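PDB 3FRN: flagellar protein FlgA from Thermotoga maritima, which is a periplasmic flagellar protein that, as its family suggests, probably acts as a chaperone for assembly of the basal-body P-ring. Local coordinates for residues Leu5-Phe19 and Ile23-Leu37. Sequence-based numbering, arbitrary orientation.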
# COMPACT_ATOMS: atom_id res chain seq x y z
N LEU A 5 5.24 22.56 23.90
CA LEU A 5 5.27 23.36 22.69
C LEU A 5 4.26 22.82 21.69
O LEU A 5 4.25 21.63 21.38
CB LEU A 5 6.67 23.37 22.08
CG LEU A 5 7.83 23.70 23.03
CD1 LEU A 5 9.16 23.24 22.45
CD2 LEU A 5 7.88 25.19 23.36
N THR A 6 3.41 23.71 21.19
CA THR A 6 2.44 23.36 20.16
C THR A 6 3.12 23.30 18.80
O THR A 6 3.87 24.20 18.42
CB THR A 6 1.27 24.34 20.13
OG1 THR A 6 0.76 24.53 21.46
CG2 THR A 6 0.15 23.81 19.25
N LEU A 7 2.85 22.22 18.07
CA LEU A 7 3.45 21.99 16.77
C LEU A 7 2.63 22.61 15.64
O LEU A 7 1.40 22.59 15.69
CB LEU A 7 3.60 20.49 16.52
CG LEU A 7 4.61 19.73 17.39
CD1 LEU A 7 4.37 18.24 17.29
CD2 LEU A 7 6.04 20.07 16.99
N LYS A 8 3.31 23.18 14.66
CA LYS A 8 2.67 23.63 13.43
C LYS A 8 2.18 22.42 12.65
O LYS A 8 2.73 21.32 12.77
CB LYS A 8 3.65 24.44 12.57
CG LYS A 8 4.02 25.81 13.13
CD LYS A 8 4.85 26.59 12.11
CE LYS A 8 5.23 27.97 12.62
NZ LYS A 8 6.49 27.94 13.42
N GLU A 9 1.14 22.60 11.84
CA GLU A 9 0.62 21.51 11.02
C GLU A 9 1.52 21.28 9.82
O GLU A 9 1.94 20.15 9.55
CB GLU A 9 -0.80 21.82 10.56
CG GLU A 9 -1.43 20.75 9.69
CD GLU A 9 -2.69 21.23 9.01
OE1 GLU A 9 -3.72 20.53 9.08
OE2 GLU A 9 -2.67 22.33 8.41
N THR A 10 1.81 22.36 9.09
CA THR A 10 2.70 22.31 7.94
C THR A 10 3.71 23.47 7.97
O THR A 10 3.52 24.46 8.69
CB THR A 10 1.94 22.34 6.59
OG1 THR A 10 1.31 23.61 6.41
CG2 THR A 10 0.88 21.21 6.48
N LEU A 11 4.76 23.34 7.18
CA LEU A 11 5.75 24.39 7.02
C LEU A 11 6.33 24.39 5.60
O LEU A 11 6.77 23.36 5.11
CB LEU A 11 6.88 24.22 8.05
CG LEU A 11 8.11 25.11 7.88
CD1 LEU A 11 7.78 26.58 8.09
CD2 LEU A 11 9.21 24.67 8.82
N LEU A 12 6.30 25.54 4.94
CA LEU A 12 7.01 25.71 3.68
C LEU A 12 8.40 26.25 3.95
O LEU A 12 8.55 27.34 4.52
CB LEU A 12 6.24 26.64 2.74
CG LEU A 12 7.03 26.97 1.47
CD1 LEU A 12 6.31 26.49 0.22
CD2 LEU A 12 7.40 28.46 1.38
N ALA A 13 9.42 25.50 3.55
CA ALA A 13 10.79 25.87 3.87
C ALA A 13 11.67 26.03 2.64
O ALA A 13 11.25 25.78 1.51
CB ALA A 13 11.39 24.84 4.84
N SER A 14 12.91 26.44 2.89
CA SER A 14 13.92 26.56 1.85
C SER A 14 15.10 25.68 2.25
O SER A 14 15.20 25.27 3.41
CB SER A 14 14.33 28.02 1.68
OG SER A 14 14.63 28.61 2.93
N PRO A 15 15.98 25.33 1.28
CA PRO A 15 17.03 24.42 1.76
C PRO A 15 17.92 25.00 2.86
O PRO A 15 18.19 26.20 2.87
CB PRO A 15 17.87 24.15 0.50
CG PRO A 15 16.94 24.44 -0.64
CD PRO A 15 16.14 25.62 -0.16
N GLY A 16 18.35 24.16 3.79
CA GLY A 16 19.17 24.63 4.89
C GLY A 16 19.13 23.72 6.09
O GLY A 16 19.16 22.50 5.95
N VAL A 17 19.08 24.30 7.28
CA VAL A 17 18.98 23.50 8.49
C VAL A 17 17.68 23.88 9.18
O VAL A 17 17.39 25.05 9.35
CB VAL A 17 20.19 23.74 9.44
CG1 VAL A 17 19.93 23.15 10.80
CG2 VAL A 17 21.47 23.16 8.85
N LEU A 18 16.89 22.87 9.54
CA LEU A 18 15.63 23.10 10.26
C LEU A 18 15.86 23.11 11.76
O LEU A 18 16.56 22.25 12.30
CB LEU A 18 14.61 22.01 9.92
CG LEU A 18 13.29 21.94 10.68
CD1 LEU A 18 12.27 22.89 10.10
CD2 LEU A 18 12.77 20.52 10.63
N PHE A 19 15.27 24.10 12.43
CA PHE A 19 15.35 24.22 13.88
C PHE A 19 13.97 24.11 14.48
O PHE A 19 12.98 24.45 13.83
CB PHE A 19 15.95 25.57 14.27
CG PHE A 19 17.36 25.78 13.80
CD1 PHE A 19 18.43 25.26 14.50
CD2 PHE A 19 17.61 26.53 12.65
CE1 PHE A 19 19.73 25.47 14.07
CE2 PHE A 19 18.91 26.75 12.22
CZ PHE A 19 19.97 26.21 12.93
N ILE A 23 9.13 24.81 13.57
CA ILE A 23 7.94 23.96 13.64
C ILE A 23 7.10 24.11 14.91
O ILE A 23 6.27 23.25 15.21
CB ILE A 23 8.28 22.46 13.45
CG1 ILE A 23 9.18 21.97 14.58
CG2 ILE A 23 8.92 22.23 12.09
CD1 ILE A 23 9.72 20.59 14.35
N THR A 24 7.32 25.19 15.65
CA THR A 24 6.49 25.48 16.83
C THR A 24 5.76 26.80 16.67
O THR A 24 6.23 27.70 15.98
CB THR A 24 7.31 25.48 18.15
OG1 THR A 24 8.45 26.35 18.02
CG2 THR A 24 7.78 24.08 18.50
N ILE A 25 4.61 26.91 17.32
CA ILE A 25 3.81 28.14 17.28
C ILE A 25 4.44 29.24 18.14
O ILE A 25 4.48 30.40 17.73
CB ILE A 25 2.33 27.86 17.67
CG1 ILE A 25 1.69 26.91 16.65
CG2 ILE A 25 1.53 29.16 17.77
CD1 ILE A 25 0.22 26.63 16.89
N GLU A 26 4.95 28.88 19.31
CA GLU A 26 5.64 29.84 20.18
C GLU A 26 7.12 29.99 19.82
O GLU A 26 7.73 29.09 19.24
CB GLU A 26 5.48 29.46 21.67
CG GLU A 26 5.74 27.99 21.99
CD GLU A 26 4.46 27.20 22.13
OE1 GLU A 26 4.07 26.50 21.17
OE2 GLU A 26 3.83 27.27 23.21
N LYS A 27 7.69 31.14 20.17
CA LYS A 27 9.10 31.44 19.91
C LYS A 27 10.02 30.69 20.87
O LYS A 27 9.94 30.87 22.09
CB LYS A 27 9.38 32.95 20.01
CG LYS A 27 8.86 33.79 18.84
CD LYS A 27 9.80 33.77 17.63
CE LYS A 27 9.31 32.82 16.54
NZ LYS A 27 10.07 32.98 15.28
N VAL A 28 10.88 29.85 20.32
CA VAL A 28 11.90 29.15 21.10
C VAL A 28 13.27 29.48 20.51
O VAL A 28 13.42 29.58 19.29
CB VAL A 28 11.70 27.61 21.07
CG1 VAL A 28 12.42 26.96 22.25
CG2 VAL A 28 10.21 27.23 21.06
N GLU A 29 14.26 29.67 21.38
CA GLU A 29 15.63 29.81 20.91
C GLU A 29 16.33 28.45 20.99
O GLU A 29 16.38 27.83 22.05
CB GLU A 29 16.40 30.91 21.67
CG GLU A 29 16.29 30.88 23.20
CD GLU A 29 15.16 31.75 23.74
OE1 GLU A 29 15.45 32.84 24.30
OE2 GLU A 29 13.99 31.34 23.62
N SER A 30 16.83 27.99 19.85
CA SER A 30 17.57 26.73 19.79
C SER A 30 18.49 26.70 18.58
O SER A 30 18.13 27.17 17.50
CB SER A 30 16.64 25.52 19.76
OG SER A 30 17.40 24.32 19.83
N GLU A 31 19.67 26.12 18.77
CA GLU A 31 20.72 26.16 17.77
C GLU A 31 21.08 24.76 17.27
O GLU A 31 21.99 24.60 16.46
CB GLU A 31 21.96 26.86 18.35
CG GLU A 31 22.80 27.60 17.32
CD GLU A 31 22.04 28.74 16.65
OE1 GLU A 31 21.79 28.63 15.43
OE2 GLU A 31 21.70 29.72 17.34
N LYS A 32 20.36 23.74 17.75
CA LYS A 32 20.66 22.38 17.34
C LYS A 32 19.95 21.99 16.04
O LYS A 32 18.78 22.33 15.82
CB LYS A 32 20.40 21.37 18.47
CG LYS A 32 19.11 20.57 18.38
CD LYS A 32 19.34 19.13 18.81
CE LYS A 32 19.87 19.04 20.24
NZ LYS A 32 20.35 17.68 20.57
N ASN A 33 20.70 21.29 15.19
CA ASN A 33 20.22 20.83 13.89
C ASN A 33 19.22 19.69 14.04
O ASN A 33 19.54 18.65 14.61
CB ASN A 33 21.43 20.43 13.01
CG ASN A 33 21.04 19.59 11.79
OD1 ASN A 33 21.69 18.58 11.50
ND2 ASN A 33 20.00 20.00 11.07
N LEU A 34 18.01 19.92 13.55
CA LEU A 34 16.95 18.92 13.63
C LEU A 34 16.93 18.08 12.36
O LEU A 34 16.95 16.85 12.42
CB LEU A 34 15.60 19.60 13.86
CG LEU A 34 14.35 18.79 14.22
CD1 LEU A 34 14.53 18.06 15.54
CD2 LEU A 34 13.16 19.71 14.30
N MET A 35 16.87 18.75 11.21
CA MET A 35 16.86 18.10 9.91
C MET A 35 17.71 18.89 8.92
O MET A 35 17.87 20.10 9.08
CB MET A 35 15.43 18.00 9.34
CG MET A 35 14.41 17.21 10.18
SD MET A 35 14.02 15.55 9.58
CE MET A 35 12.25 15.64 9.70
N ILE A 36 18.26 18.20 7.93
CA ILE A 36 18.93 18.82 6.79
C ILE A 36 17.90 18.94 5.68
O ILE A 36 17.46 17.94 5.14
CB ILE A 36 20.12 17.96 6.28
CG1 ILE A 36 21.11 17.66 7.41
CG2 ILE A 36 20.84 18.64 5.10
CD1 ILE A 36 21.67 18.89 8.09
N LEU A 37 17.52 20.16 5.33
CA LEU A 37 16.44 20.39 4.39
C LEU A 37 16.97 20.51 2.95
O LEU A 37 17.73 21.42 2.64
CB LEU A 37 15.70 21.67 4.79
CG LEU A 37 14.43 21.66 5.64
CD1 LEU A 37 14.36 20.56 6.66
CD2 LEU A 37 14.30 23.02 6.31
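Leu18 and Leu37 pack against each other within a two-stranded antiparallel ribbon, 16-18 with 35-37, in the N-terminal, FlgA_N-like part of the chain. The CB of Leu18 lies 3.6 Å from CD1 of Leu37, whose other methyl, CD2, rests on CB of Ala13, consistent with a small residue there. With CG anti to its backbone N (chi1 172°), Leu18 sends its two methyls to different partners: CD2 meets CG of Met35 and CD2 of Leu34, a side chain that lies beside it and points the same way, while CD1 approaches CG2 of Ile23 (4.0 Å), the two side chains crossing at about a right angle. Val45 and Ile67 extend this apolar core. On the opposite face Val17 crosses Asn33, and its CG1 also lies over the rim of the Phe19 ring, whose edge turns to the carbonyl O of Glu31, 3.4 Å from CE1. Gly16 pairs with Leu37 through two backbone bonds, its backbone angles such that a side chain would collide with Pro15 O.

Where 5-8 meets 23-26, Ile25 N bonds to Thr6 O and Lys8 N to Ile23 O. Leu5 CD2 meets Val28 CG2 tip to tip, and Glu26, bent at chi2 (-100°), lays its CG near that same Leu5 methyl and offers OE1 to Thr6 N at 2.9 Å, above the carboxylate plane. With a leucine in place of Glu26, the amide of Thr6 would probably be left without its mate. Lys8, long enough to reach a backbone oxygen, bends at chi4 (86°), and its NZ donates to Thr24 O from above the carbonyl plane.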